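PDB 3L6N: metallo-beta-lactamase from Chryseobacterium indologenes, which hydrolyses the beta-lactam ring of penicillins, cephalosporins and carbapenems at a two-zinc active site, and so confers resistance to these antibiotics. Local coordinates for residues Ala71-His76 against Lys121-Gly126; Val43-Pro48 against Val146-Tyr151; Asn32-Val37 against Val153-Cys158; Lys100-Leu105 against Ala111-Ile116. All blocks are in the same frame, centred on the assembly; numbering follows the deposited sequence.

Contact 1. Residues Ala71-His76 against Lys121-Gly126; sequences AVFATH and KPYRIG. With ZN (zinc ion), chain B.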
loop_
_atom_site.group_PDB
_atom_site.type_symbol
_atom_site.label_atom_id
_atom_site.label_comp_id
_atom_site.label_asym_id
_atom_site.label_seq_id
_atom_site.Cartn_x
_atom_site.Cartn_y
_atom_site.Cartn_z
ATOM N N ALA A 71 9.825 9.736 -2.775
ATOM C CA ALA A 71 8.575 9.519 -3.505
ATOM C C ALA A 71 7.581 8.778 -2.627
ATOM O O ALA A 71 7.975 7.945 -1.792
ATOM C CB ALA A 71 8.826 8.748 -4.785
ATOM N N VAL A 72 6.301 9.082 -2.812
ATOM C CA VAL A 72 5.233 8.384 -2.084
ATOM C C VAL A 72 4.205 7.950 -3.111
ATOM O O VAL A 72 3.693 8.790 -3.866
ATOM C CB VAL A 72 4.567 9.319 -1.054
ATOM C CG1 VAL A 72 3.370 8.633 -0.375
ATOM C CG2 VAL A 72 5.588 9.781 -0.008
ATOM N N PHE A 73 3.927 6.648 -3.161
ATOM C CA PHE A 73 2.884 6.091 -4.033
ATOM C C PHE A 73 1.687 5.647 -3.197
ATOM O O PHE A 73 1.862 4.942 -2.211
ATOM C CB PHE A 73 3.424 4.885 -4.813
ATOM C CG PHE A 73 4.308 5.251 -5.968
ATOM C CD1 PHE A 73 5.603 5.731 -5.763
ATOM C CD2 PHE A 73 3.850 5.081 -7.274
ATOM C CE1 PHE A 73 6.430 6.060 -6.835
ATOM C CE2 PHE A 73 4.672 5.409 -8.365
ATOM C CZ PHE A 73 5.967 5.900 -8.139
ATOM N N ALA A 74 0.486 6.048 -3.608
ATOM C CA ALA A 74 -0.747 5.655 -2.904
ATOM C C ALA A 74 -1.453 4.554 -3.664
ATOM O O ALA A 74 -1.618 4.656 -4.886
ATOM C CB ALA A 74 -1.686 6.868 -2.772
ATOM N N THR A 75 -1.877 3.508 -2.951
ATOM C CA THR A 75 -2.565 2.394 -3.601
ATOM C C THR A 75 -4.096 2.498 -3.574
ATOM O O THR A 75 -4.790 1.661 -4.159
ATOM C CB THR A 75 -2.092 1.000 -3.121
ATOM O OG1 THR A 75 -2.446 0.820 -1.747
ATOM C CG2 THR A 75 -0.586 0.837 -3.306
ATOM N N HIS A 76 -4.606 3.505 -2.869
ATOM C CA HIS A 76 -5.958 4.063 -3.079
ATOM C C HIS A 76 -6.146 5.298 -2.196
ATOM O O HIS A 76 -5.173 5.762 -1.573
ATOM C CB HIS A 76 -7.132 3.028 -2.990
ATOM C CG HIS A 76 -7.335 2.379 -1.651
ATOM N ND1 HIS A 76 -6.593 1.298 -1.224
ATOM C CD2 HIS A 76 -8.282 2.582 -0.705
ATOM C CE1 HIS A 76 -7.030 0.908 -0.037
ATOM N NE2 HIS A 76 -8.054 1.671 0.300
ATOM N N LYS A 121 2.931 0.117 -16.372
ATOM C CA LYS A 121 4.226 0.514 -16.928
ATOM C C LYS A 121 5.284 0.523 -15.843
ATOM O O LYS A 121 5.021 1.001 -14.733
ATOM C CB LYS A 121 4.163 1.894 -17.571
ATOM C CG LYS A 121 3.154 2.001 -18.710
ATOM C CD LYS A 121 3.474 3.137 -19.650
ATOM C CE LYS A 121 4.726 2.892 -20.501
ATOM N NZ LYS A 121 5.192 4.164 -21.104
ATOM N N PRO A 122 6.487 0.014 -16.160
ATOM C CA PRO A 122 7.567 0.056 -15.182
ATOM C C PRO A 122 7.892 1.469 -14.697
ATOM O O PRO A 122 7.924 2.430 -15.480
ATOM C CB PRO A 122 8.770 -0.518 -15.955
ATOM C CG PRO A 122 8.157 -1.393 -17.007
ATOM C CD PRO A 122 6.890 -0.684 -17.399
ATOM N N TYR A 123 8.096 1.589 -13.387
ATOM C CA TYR A 123 8.727 2.750 -12.785
ATOM C C TYR A 123 10.117 2.333 -12.366
ATOM O O TYR A 123 10.291 1.254 -11.779
ATOM C CB TYR A 123 7.958 3.203 -11.546
ATOM C CG TYR A 123 6.775 4.055 -11.879
ATOM C CD1 TYR A 123 6.914 5.431 -12.047
ATOM C CD2 TYR A 123 5.512 3.487 -12.051
ATOM C CE1 TYR A 123 5.823 6.225 -12.378
ATOM C CE2 TYR A 123 4.419 4.273 -12.373
ATOM C CZ TYR A 123 4.584 5.637 -12.534
ATOM O OH TYR A 123 3.508 6.420 -12.865
ATOM N N ARG A 124 11.095 3.179 -12.675
ATOM C CA ARG A 124 12.490 2.916 -12.295
ATOM C C ARG A 124 13.057 4.128 -11.587
ATOM O O ARG A 124 13.024 5.247 -12.116
ATOM C CB ARG A 124 13.344 2.587 -13.537
ATOM C CG ARG A 124 12.903 1.357 -14.301
ATOM C CD ARG A 124 13.765 1.138 -15.552
ATOM N NE ARG A 124 13.239 0.022 -16.337
ATOM C CZ ARG A 124 12.258 0.141 -17.236
ATOM N NH1 ARG A 124 11.682 1.314 -17.457
ATOM N NH2 ARG A 124 11.836 -0.926 -17.899
ATOM N N ILE A 125 13.567 3.913 -10.376
ATOM C CA ILE A 125 14.179 4.981 -9.601
ATOM C C ILE A 125 15.328 4.378 -8.795
ATOM O O ILE A 125 15.181 3.304 -8.205
ATOM C CB ILE A 125 13.136 5.687 -8.688
ATOM C CG1 ILE A 125 13.809 6.589 -7.645
ATOM C CG2 ILE A 125 12.250 4.674 -8.028
ATOM C CD1 ILE A 125 13.011 7.828 -7.319
ATOM N N GLY A 126 16.474 5.058 -8.818
ATOM C CA GLY A 126 17.645 4.629 -8.052
ATOM C C GLY A 126 18.044 3.171 -8.211
ATOM O O GLY A 126 18.485 2.539 -7.253
HETATM ZN ZN ZN B . -9.363 1.296 1.896
HETATM O O HOH W 1 -8.314 1.062 3.475
#
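F73 and Y123 meet as an edge-to-face aromatic pair, the only residue pair that comes within 4.5 Å between A71-H76 and K121-G126. The ring centroids of F73 and Y123 are 5.2 Å apart and their planes stand at 78°. The F73 ring presents its outer rim: CE2 of F73 sits about 4.0 Å above the plane of the Y123 ring, over its centre, while CZ of F73 approaches CD1 of Y123 at 4.0 Å. In both residues CG lies anti to the carbonyl carbon (chi1 -77° in F73, -82° in Y123), which sends the rings into the space between backbones whose nearest CA atoms, those of F73 and Y123, are 11.0 Å apart. Y123 is modelled in two conformations; this geometry belongs to one of them.

The pair lies between the two mixed sheets of the metallo-beta-lactamase sandwich, strand 69-73 on one side and edge strand 122-125 on the other. F73 also stacks on Y96 and meets F130 edge-to-face, so the tyrosine joins a larger aromatic cluster.

Polar bonding is directed elsewhere. Y123 OH hydrogen-bonds to the backbone N of K118.

Metal binding is the task of H76, in the loop that follows strand 69-73. This first histidine of the HxHxD motif binds zinc through NE2 at 2.1 Å; H78 and H139 are the other protein ligands, and a water completes the site at 1.9 Å from the metal.

Contact 2. Residues Val43-Pro48 against Val146-Tyr151; sequences VLFDVP and VWFPKY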
loop_
_atom_site.group_PDB
_atom_site.type_symbol
_atom_site.label_atom_id
_atom_site.label_comp_id
_atom_site.label_asym_id
_atom_site.label_seq_id
_atom_site.Cartn_x
_atom_site.Cartn_y
_atom_site.Cartn_z
ATOM N N VAL A 43 11.388 5.118 -1.438
ATOM C CA VAL A 43 10.038 5.257 -1.990
ATOM C C VAL A 43 9.056 4.622 -1.004
ATOM O O VAL A 43 9.221 3.454 -0.660
ATOM C CB VAL A 43 9.928 4.529 -3.346
ATOM C CG1 VAL A 43 8.531 4.682 -3.912
ATOM C CG2 VAL A 43 10.967 5.100 -4.338
ATOM N N LEU A 44 8.059 5.387 -0.547
ATOM C CA LEU A 44 6.980 4.826 0.289
ATOM C C LEU A 44 5.850 4.338 -0.581
ATOM O O LEU A 44 5.480 5.001 -1.555
ATOM C CB LEU A 44 6.387 5.870 1.241
ATOM C CG LEU A 44 7.308 6.534 2.246
ATOM C CD1 LEU A 44 6.452 7.397 3.163
ATOM C CD2 LEU A 44 8.078 5.500 3.070
ATOM N N PHE A 45 5.310 3.175 -0.213
ATOM C CA PHE A 45 4.070 2.662 -0.772
ATOM C C PHE A 45 3.031 2.652 0.323
ATOM O O PHE A 45 3.010 1.755 1.168
ATOM C CB PHE A 45 4.281 1.279 -1.400
ATOM C CG PHE A 45 5.240 1.308 -2.546
ATOM C CD1 PHE A 45 6.594 1.083 -2.338
ATOM C CD2 PHE A 45 4.792 1.621 -3.828
ATOM C CE1 PHE A 45 7.495 1.150 -3.393
ATOM C CE2 PHE A 45 5.687 1.683 -4.890
ATOM C CZ PHE A 45 7.046 1.440 -4.665
ATOM N N ASP A 46 2.187 3.685 0.273
ATOM C CA ASP A 46 1.234 4.037 1.328
ATOM C C ASP A 46 1.946 4.573 2.552
ATOM O O ASP A 46 3.145 4.370 2.732
ATOM C CB ASP A 46 0.271 2.890 1.627
ATOM C CG ASP A 46 -0.505 2.497 0.400
ATOM O OD1 ASP A 46 -1.011 3.423 -0.260
ATOM O OD2 ASP A 46 -0.603 1.287 0.096
ATOM N N VAL A 47 1.189 5.290 3.377
ATOM C CA VAL A 47 1.761 6.102 4.460
ATOM C C VAL A 47 1.236 5.636 5.818
ATOM O O VAL A 47 0.236 4.901 5.870
ATOM C CB VAL A 47 1.438 7.603 4.256
ATOM C CG1 VAL A 47 2.000 8.103 2.927
ATOM C CG2 VAL A 47 -0.066 7.857 4.321
ATOM N N PRO A 48 1.907 6.030 6.917
ATOM C CA PRO A 48 1.362 5.652 8.233
ATOM C C PRO A 48 -0.106 6.003 8.393
ATOM O O PRO A 48 -0.566 7.044 7.907
ATOM C CB PRO A 48 2.223 6.449 9.210
ATOM C CG PRO A 48 3.550 6.524 8.525
ATOM C CD PRO A 48 3.203 6.726 7.057
ATOM N N VAL A 146 0.989 -3.311 -6.338
ATOM C CA VAL A 146 2.342 -2.970 -6.753
ATOM C C VAL A 146 3.185 -4.228 -6.857
ATOM O O VAL A 146 3.333 -4.982 -5.888
ATOM C CB VAL A 146 3.030 -1.948 -5.802
ATOM C CG1 VAL A 146 4.339 -1.463 -6.420
ATOM C CG2 VAL A 146 2.105 -0.748 -5.536
ATOM N N TRP A 147 3.715 -4.463 -8.058
ATOM C CA TRP A 147 4.545 -5.641 -8.319
ATOM C C TRP A 147 6.016 -5.260 -8.316
ATOM O O TRP A 147 6.408 -4.279 -8.948
ATOM C CB TRP A 147 4.155 -6.235 -9.682
ATOM C CG TRP A 147 5.045 -7.360 -10.181
ATOM C CD1 TRP A 147 5.752 -7.385 -11.350
ATOM C CD2 TRP A 147 5.292 -8.616 -9.533
ATOM N NE1 TRP A 147 6.433 -8.577 -11.466
ATOM C CE2 TRP A 147 6.165 -9.351 -10.369
ATOM C CE3 TRP A 147 4.855 -9.194 -8.336
ATOM C CZ2 TRP A 147 6.619 -10.633 -10.036
ATOM C CZ3 TRP A 147 5.306 -10.472 -8.003
ATOM C CH2 TRP A 147 6.176 -11.175 -8.854
ATOM N N PHE A 148 6.818 -6.041 -7.594
ATOM C CA PHE A 148 8.256 -5.818 -7.476
ATOM C C PHE A 148 9.003 -6.991 -8.121
ATOM O O PHE A 148 9.295 -7.981 -7.449
ATOM C CB PHE A 148 8.640 -5.683 -5.997
ATOM C CG PHE A 148 8.000 -4.500 -5.313
ATOM C CD1 PHE A 148 6.811 -4.648 -4.602
ATOM C CD2 PHE A 148 8.587 -3.241 -5.391
ATOM C CE1 PHE A 148 6.216 -3.549 -3.970
ATOM C CE2 PHE A 148 7.997 -2.125 -4.768
ATOM C CZ PHE A 148 6.814 -2.295 -4.049
ATOM N N PRO A 149 9.300 -6.880 -9.432
ATOM C CA PRO A 149 9.763 -8.051 -10.195
ATOM C C PRO A 149 11.064 -8.669 -9.703
ATOM O O PRO A 149 11.212 -9.896 -9.761
ATOM C CB PRO A 149 9.909 -7.516 -11.623
ATOM C CG PRO A 149 9.964 -6.046 -11.519
ATOM C CD PRO A 149 9.131 -5.699 -10.294
ATOM N N LYS A 150 11.982 -7.838 -9.211
ATOM C CA LYS A 150 13.263 -8.335 -8.696
ATOM C C LYS A 150 13.163 -8.999 -7.317
ATOM O O LYS A 150 14.107 -9.665 -6.871
ATOM C CB LYS A 150 14.309 -7.216 -8.703
ATOM C CG LYS A 150 14.455 -6.486 -10.047
ATOM C CD LYS A 150 14.956 -7.405 -11.166
ATOM C CE LYS A 150 15.634 -6.600 -12.263
ATOM N NZ LYS A 150 16.321 -7.475 -13.260
ATOM N N TYR A 151 12.019 -8.838 -6.654
ATOM C CA TYR A 151 11.789 -9.377 -5.315
ATOM C C TYR A 151 10.749 -10.488 -5.274
ATOM O O TYR A 151 10.626 -11.186 -4.266
ATOM C CB TYR A 151 11.372 -8.240 -4.366
ATOM C CG TYR A 151 12.425 -7.168 -4.259
ATOM C CD1 TYR A 151 12.451 -6.089 -5.148
ATOM C CD2 TYR A 151 13.407 -7.242 -3.278
ATOM C CE1 TYR A 151 13.432 -5.106 -5.060
ATOM C CE2 TYR A 151 14.384 -6.269 -3.177
ATOM C CZ TYR A 151 14.394 -5.209 -4.068
ATOM O OH TYR A 151 15.375 -4.254 -3.967
#
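V146 opens the second segment by laying both methyl groups against the ring of F45. Its CG1 approaches CE2 of F45 at 3.7 Å, and its CG2 lies 4.0 Å from CD2 of F45. With CG1 anti to the backbone N (chi1 -171°), both methyls come obliquely to the CD2-CE2 side of the ring, on the same side of its plane as F148, and the valine side chain runs at about a right angle to that of F45.

Two residues on, F148 reaches F45 from the opposite direction and forms a T-shaped pair with it. Here F45 offers a face and F148 an edge: CZ of F148 stands about 3.6 Å above the F45 plane, offset toward the rim, and the planes are at 88°. The centroid separation is 5.0 Å. Both CE2 and CZ of F148 take part, each 3.6 Å from CE1 of F45.

This is the buried interior of the alpha-beta/beta-alpha sandwich, where strand 41-45 of one mixed sheet faces strand 145-148 of the other. F45 makes a further edge-to-face contact with F130 and lies near F73, their planes at about 30°. The strand ends at F45, and the carboxylate of the next residue, D46, makes a salt bridge to R81 and accepts a hydrogen bond from T75.

Beyond F148 the chain turns away from F45. P149 and K150 have the backbone angles of a type I beta turn, and Y151 N closes it by donating to F148 O at 3.0 Å. Y151 then packs on L15 and L36, with its OH hydrogen-bonded to E128.

Contact 3. Residues Asn32-Val37 against Val153-Cys158; sequences NSMYLV and VLDGGC. With ZN (zinc ion), chain C.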
loop_
_atom_site.group_PDB
_atom_site.type_symbol
_atom_site.label_atom_id
_atom_site.label_comp_id
_atom_site.label_asym_id
_atom_site.label_seq_id
_atom_site.Cartn_x
_atom_site.Cartn_y
_atom_site.Cartn_z
ATOM N N ASN A 32 -0.612 -2.723 6.817
ATOM C CA ASN A 32 0.692 -3.039 6.238
ATOM C C ASN A 32 0.968 -2.171 5.032
ATOM O O ASN A 32 0.160 -2.096 4.110
ATOM C CB ASN A 32 0.727 -4.507 5.823
ATOM C CG ASN A 32 0.357 -5.422 6.948
ATOM O OD1 ASN A 32 0.925 -5.344 8.039
ATOM N ND2 ASN A 32 -0.630 -6.283 6.709
ATOM N N SER A 33 2.099 -1.479 5.078
ATOM C CA SER A 33 2.562 -0.655 3.964
ATOM C C SER A 33 3.948 -1.150 3.586
ATOM O O SER A 33 4.454 -2.116 4.171
ATOM C CB SER A 33 2.568 0.826 4.370
ATOM O OG SER A 33 1.226 1.282 4.559
ATOM N N MET A 34 4.560 -0.526 2.582
ATOM C CA MET A 34 5.903 -0.941 2.178
ATOM C C MET A 34 6.772 0.270 1.922
ATOM O O MET A 34 6.274 1.364 1.665
ATOM C CB MET A 34 5.842 -1.814 0.913
ATOM C CG MET A 34 4.991 -3.043 1.098
ATOM S SD MET A 34 5.200 -4.272 -0.200
ATOM C CE MET A 34 6.729 -5.077 0.308
ATOM N N TYR A 35 8.080 0.068 1.994
ATOM C CA TYR A 35 8.988 1.038 1.402
ATOM C C TYR A 35 10.152 0.380 0.692
ATOM O O TYR A 35 10.531 -0.735 1.010
ATOM C CB TYR A 35 9.442 2.104 2.414
ATOM C CG TYR A 35 10.437 1.715 3.497
ATOM C CD1 TYR A 35 11.795 1.528 3.210
ATOM C CD2 TYR A 35 10.028 1.622 4.838
ATOM C CE1 TYR A 35 12.733 1.226 4.236
ATOM C CE2 TYR A 35 10.934 1.311 5.843
ATOM C CZ TYR A 35 12.273 1.123 5.551
ATOM O OH TYR A 35 13.155 0.839 6.564
ATOM N N LEU A 36 10.703 1.079 -0.291
ATOM C CA LEU A 36 11.770 0.512 -1.115
ATOM C C LEU A 36 12.970 1.442 -1.093
ATOM O O LEU A 36 12.861 2.607 -1.458
ATOM C CB LEU A 36 11.266 0.313 -2.551
ATOM C CG LEU A 36 12.230 -0.267 -3.597
ATOM C CD1 LEU A 36 12.702 -1.656 -3.238
ATOM C CD2 LEU A 36 11.527 -0.258 -4.962
ATOM N N VAL A 37 14.110 0.922 -0.635
ATOM C CA VAL A 37 15.350 1.708 -0.600
ATOM C C VAL A 37 15.930 1.696 -2.007
ATOM O O VAL A 37 15.997 0.643 -2.621
ATOM C CB VAL A 37 16.364 1.096 0.357
ATOM C CG1 VAL A 37 17.642 1.904 0.345
ATOM C CG2 VAL A 37 15.786 1.068 1.781
ATOM N N VAL A 153 7.624 -10.022 -5.044
ATOM C CA VAL A 153 6.672 -9.638 -4.006
ATOM C C VAL A 153 5.582 -8.785 -4.631
ATOM O O VAL A 153 5.875 -7.875 -5.397
ATOM C CB VAL A 153 7.369 -8.839 -2.867
ATOM C CG1 VAL A 153 6.340 -8.226 -1.921
ATOM C CG2 VAL A 153 8.336 -9.727 -2.099
ATOM N N LEU A 154 4.332 -9.102 -4.303
ATOM C CA LEU A 154 3.207 -8.274 -4.708
ATOM C C LEU A 154 2.643 -7.565 -3.497
ATOM O O LEU A 154 2.285 -8.210 -2.513
ATOM C CB LEU A 154 2.096 -9.112 -5.334
ATOM C CG LEU A 154 0.934 -8.278 -5.884
ATOM C CD1 LEU A 154 1.341 -7.572 -7.182
ATOM C CD2 LEU A 154 -0.299 -9.148 -6.103
ATOM N N ASP A 155 2.569 -6.238 -3.572
ATOM C CA ASP A 155 1.867 -5.469 -2.550
ATOM C C ASP A 155 0.405 -5.472 -2.957
ATOM O O ASP A 155 0.013 -4.764 -3.878
ATOM C CB ASP A 155 2.413 -4.037 -2.493
ATOM C CG ASP A 155 1.806 -3.209 -1.372
ATOM O OD1 ASP A 155 0.925 -3.712 -0.650
ATOM O OD2 ASP A 155 2.224 -2.034 -1.243
ATOM N N GLY A 156 -0.389 -6.287 -2.268
ATOM C CA GLY A 156 -1.805 -6.472 -2.600
ATOM C C GLY A 156 -2.685 -5.329 -2.148
ATOM O O GLY A 156 -3.760 -5.072 -2.734
ATOM N N GLY A 157 -2.239 -4.632 -1.102
ATOM C CA GLY A 157 -3.053 -3.608 -0.471
ATOM C C GLY A 157 -4.367 -4.179 0.024
ATOM O O GLY A 157 -4.505 -5.386 0.247
ATOM N N CYS A 158 -5.358 -3.316 0.138
ATOM C CA CYS A 158 -6.570 -3.689 0.833
ATOM C C CYS A 158 -7.521 -4.496 -0.064
ATOM O O CYS A 158 -8.541 -5.009 0.400
ATOM C CB CYS A 158 -7.192 -2.440 1.462
ATOM S SG CYS A 158 -5.899 -1.447 2.320
HETATM ZN ZN ZN C . -6.878 -0.362 3.970
HETATM O O HOH W 2 -0.581 -3.249 1.654
HETATM O O HOH W 1 -8.314 1.062 3.475
#
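The carboxylate of D155 carries the thioether of M34 over one face: SD of M34 stands above the carboxylate plane, displaced from CG toward CB, and is 3.7 Å from CG of D155. The closest approach of the pair is from M34 SD to CB of D155, 3.6 Å. M34 and D155 run past each other in opposite directions. The methionine then bends at its last torsion (chi3 80°), which carries CE to CG1 of V153 at 3.9 Å.

OD1 of D155 is gripped by two donors. Water 2 gives it a 2.8 Å hydrogen bond and also donates to O of N32 at 2.8 Å, bridging the strands; N of G157 adds a weak bond of 3.3 Å, from the side of the carboxylate plane opposite M34. The R81 guanidinium is a second partner of N32 O.

C158, next in the chain after G157 and modelled in two conformations, binds the second zinc through SG at 2.2 Å, together with D80 and H200. The contact lies where the two sheets of the metallo-beta-lactamase sandwich face each other: strand 27-38 lies between 15-24 and 41-45, strand 153-157 between 145-148 and 195-198, and F148 and L15 pack on M34.

Contact 4. Residues Lys100-Leu105 against Ala111-Ile116; sequences KTNEFL and ATSTEI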
loop_
_atom_site.group_PDB
_atom_site.type_symbol
_atom_site.label_atom_id
_atom_site.label_comp_id
_atom_site.label_asym_id
_atom_site.label_seq_id
_atom_site.Cartn_x
_atom_site.Cartn_y
_atom_site.Cartn_z
ATOM N N LYS A 100 -7.979 8.186 -10.915
ATOM C CA LYS A 100 -9.162 7.794 -10.136
ATOM C C LYS A 100 -8.996 8.108 -8.653
ATOM O O LYS A 100 -9.905 8.626 -8.003
ATOM C CB LYS A 100 -9.471 6.303 -10.330
ATOM C CG LYS A 100 -9.855 5.937 -11.763
ATOM C CD LYS A 100 -11.261 6.418 -12.123
ATOM C CE LYS A 100 -11.660 5.965 -13.533
ATOM N NZ LYS A 100 -13.084 6.299 -13.863
ATOM N N THR A 101 -7.818 7.793 -8.124
ATOM C CA THR A 101 -7.537 8.039 -6.716
ATOM C C THR A 101 -7.574 9.538 -6.435
ATOM O O THR A 101 -8.138 9.974 -5.431
ATOM C CB THR A 101 -6.191 7.405 -6.323
ATOM O OG1 THR A 101 -6.353 5.983 -6.303
ATOM C CG2 THR A 101 -5.736 7.860 -4.932
ATOM N N ASN A 102 -6.990 10.323 -7.336
ATOM C CA ASN A 102 -7.031 11.769 -7.196
ATOM C C ASN A 102 -8.441 12.323 -7.240
ATOM O O ASN A 102 -8.744 13.247 -6.508
ATOM C CB ASN A 102 -6.149 12.454 -8.245
ATOM C CG ASN A 102 -4.689 12.460 -7.841
ATOM O OD1 ASN A 102 -4.364 12.468 -6.652
ATOM N ND2 ASN A 102 -3.798 12.458 -8.826
ATOM N N GLU A 103 -9.294 11.757 -8.091
ATOM C CA GLU A 103 -10.687 12.186 -8.163
ATOM C C GLU A 103 -11.392 11.951 -6.833
ATOM O O GLU A 103 -12.183 12.784 -6.392
ATOM C CB GLU A 103 -11.411 11.441 -9.271
ATOM C CG GLU A 103 -11.114 11.985 -10.648
ATOM C CD GLU A 103 -11.422 10.987 -11.744
ATOM O OE1 GLU A 103 -11.986 9.907 -11.457
ATOM O OE2 GLU A 103 -11.091 11.290 -12.908
ATOM N N PHE A 104 -11.092 10.821 -6.188
ATOM C CA PHE A 104 -11.657 10.528 -4.872
ATOM C C PHE A 104 -11.113 11.466 -3.791
ATOM O O PHE A 104 -11.864 11.952 -2.956
ATOM C CB PHE A 104 -11.379 9.077 -4.466
ATOM C CG PHE A 104 -12.251 8.050 -5.156
ATOM C CD1 PHE A 104 -11.943 6.699 -5.024
ATOM C CD2 PHE A 104 -13.366 8.413 -5.917
ATOM C CE1 PHE A 104 -12.727 5.715 -5.614
ATOM C CE2 PHE A 104 -14.170 7.431 -6.531
ATOM C CZ PHE A 104 -13.846 6.072 -6.375
ATOM N N LEU A 105 -9.801 11.708 -3.803
ATOM C CA LEU A 105 -9.189 12.619 -2.843
ATOM C C LEU A 105 -9.802 14.013 -2.936
ATOM O O LEU A 105 -10.172 14.604 -1.927
ATOM C CB LEU A 105 -7.672 12.685 -3.048
ATOM C CG LEU A 105 -6.889 11.428 -2.653
ATOM C CD1 LEU A 105 -5.472 11.490 -3.230
ATOM C CD2 LEU A 105 -6.876 11.236 -1.138
ATOM N N ALA A 111 -5.819 16.532 -0.166
ATOM C CA ALA A 111 -4.753 16.831 -1.112
ATOM C C ALA A 111 -4.613 15.728 -2.151
ATOM O O ALA A 111 -4.846 14.552 -1.863
ATOM C CB ALA A 111 -3.425 17.041 -0.376
ATOM N N THR A 112 -4.255 16.123 -3.362
ATOM C CA THR A 112 -4.027 15.190 -4.461
ATOM C C THR A 112 -2.531 15.036 -4.721
ATOM O O THR A 112 -1.714 15.814 -4.199
ATOM C CB THR A 112 -4.721 15.665 -5.733
ATOM O OG1 THR A 112 -4.371 17.039 -5.986
ATOM C CG2 THR A 112 -6.242 15.542 -5.576
ATOM N N SER A 113 -2.171 14.039 -5.529
ATOM C CA SER A 113 -0.766 13.793 -5.860
ATOM C C SER A 113 -0.239 14.850 -6.828
ATOM O O SER A 113 -1.025 15.547 -7.495
ATOM C CB SER A 113 -0.583 12.402 -6.472
ATOM O OG SER A 113 -1.152 12.351 -7.770
ATOM N N THR A 114 1.079 14.972 -6.902
ATOM C CA THR A 114 1.682 15.896 -7.873
ATOM C C THR A 114 2.059 15.179 -9.168
ATOM O O THR A 114 2.279 15.824 -10.197
ATOM C CB THR A 114 2.885 16.648 -7.285
ATOM O OG1 THR A 114 3.858 15.708 -6.807
ATOM C CG2 THR A 114 2.444 17.559 -6.150
ATOM N N GLU A 115 2.127 13.846 -9.121
ATOM C CA GLU A 115 2.392 13.034 -10.301
ATOM C C GLU A 115 1.293 12.002 -10.498
ATOM O O GLU A 115 0.725 11.500 -9.532
ATOM C CB GLU A 115 3.746 12.306 -10.204
ATOM C CG GLU A 115 4.846 13.021 -9.415
ATOM C CD GLU A 115 5.282 14.338 -10.027
ATOM O OE1 GLU A 115 5.466 15.311 -9.259
ATOM O OE2 GLU A 115 5.441 14.397 -11.265
ATOM N N ILE A 116 1.026 11.660 -11.753
ATOM C CA ILE A 116 -0.045 10.730 -12.099
ATOM C C ILE A 116 0.507 9.371 -12.491
ATOM O O ILE A 116 1.317 9.256 -13.422
ATOM C CB ILE A 116 -0.916 11.277 -13.272
ATOM C CG1 ILE A 116 -1.360 12.715 -12.992
ATOM C CG2 ILE A 116 -2.092 10.332 -13.585
ATOM C CD1 ILE A 116 -2.087 12.912 -11.693
#
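OG of S113 is gripped from two sides: it accepts a hydrogen bond from ND2 of N102 at 2.9 Å and donates one to O of E115 at 2.7 Å. The residues belong to a beta-alpha-beta unit, strand 94-97, helix 99-107 and strand 115-116, and the contact ties the helix to the loop leading into its last strand.

N102 uses both ends of its amide on one residue. While ND2 holds the hydroxyl, which lies almost in the amide plane (2° out), OD1 accepts the backbone N-H of S113 at 2.9 Å in a nearly straight bond of 174°. This two-point grip should fix the rotation of the amide and settles which end is oxygen. For S113, a chi1 of 70° sets OG between its own N and carbonyl carbon, within range of both N102 and E115 O.

Apolar atoms fill in around the amide. CD1 of I116 comes to 3.4 Å from ND2 of N102, and CB of T112 to 3.3 Å from OD1 of N102. One helical turn further, L105 points toward the loop; its CB packs on CG2 of T112, and its CD1 rests 3.4 Å from the carbonyl O of A111.

How the contacts relate
From the N terminus, strand 27-38 opens the widest loop, which contact 3 closes at 153-158. Contact 2 starts next, at 43-48, and closes inside it at 146-151; contact 1 runs within that, from 71-76 to 121-126, and contact 4 is the innermost and shortest. The loops are fully nested and none cross. Contacts 1, 2 and 3 each join the seven-stranded sheet to the five-stranded one, and backbone bonds between adjacent strands link them, F73 N to L44 O and V146 O to D155 N. Contact 4 touches only contact 1 and ties helix 99-107 to the loop and edge strand 115-116 of the larger sheet. Contacts 1 and 3 share water 1, which bridges the zincs.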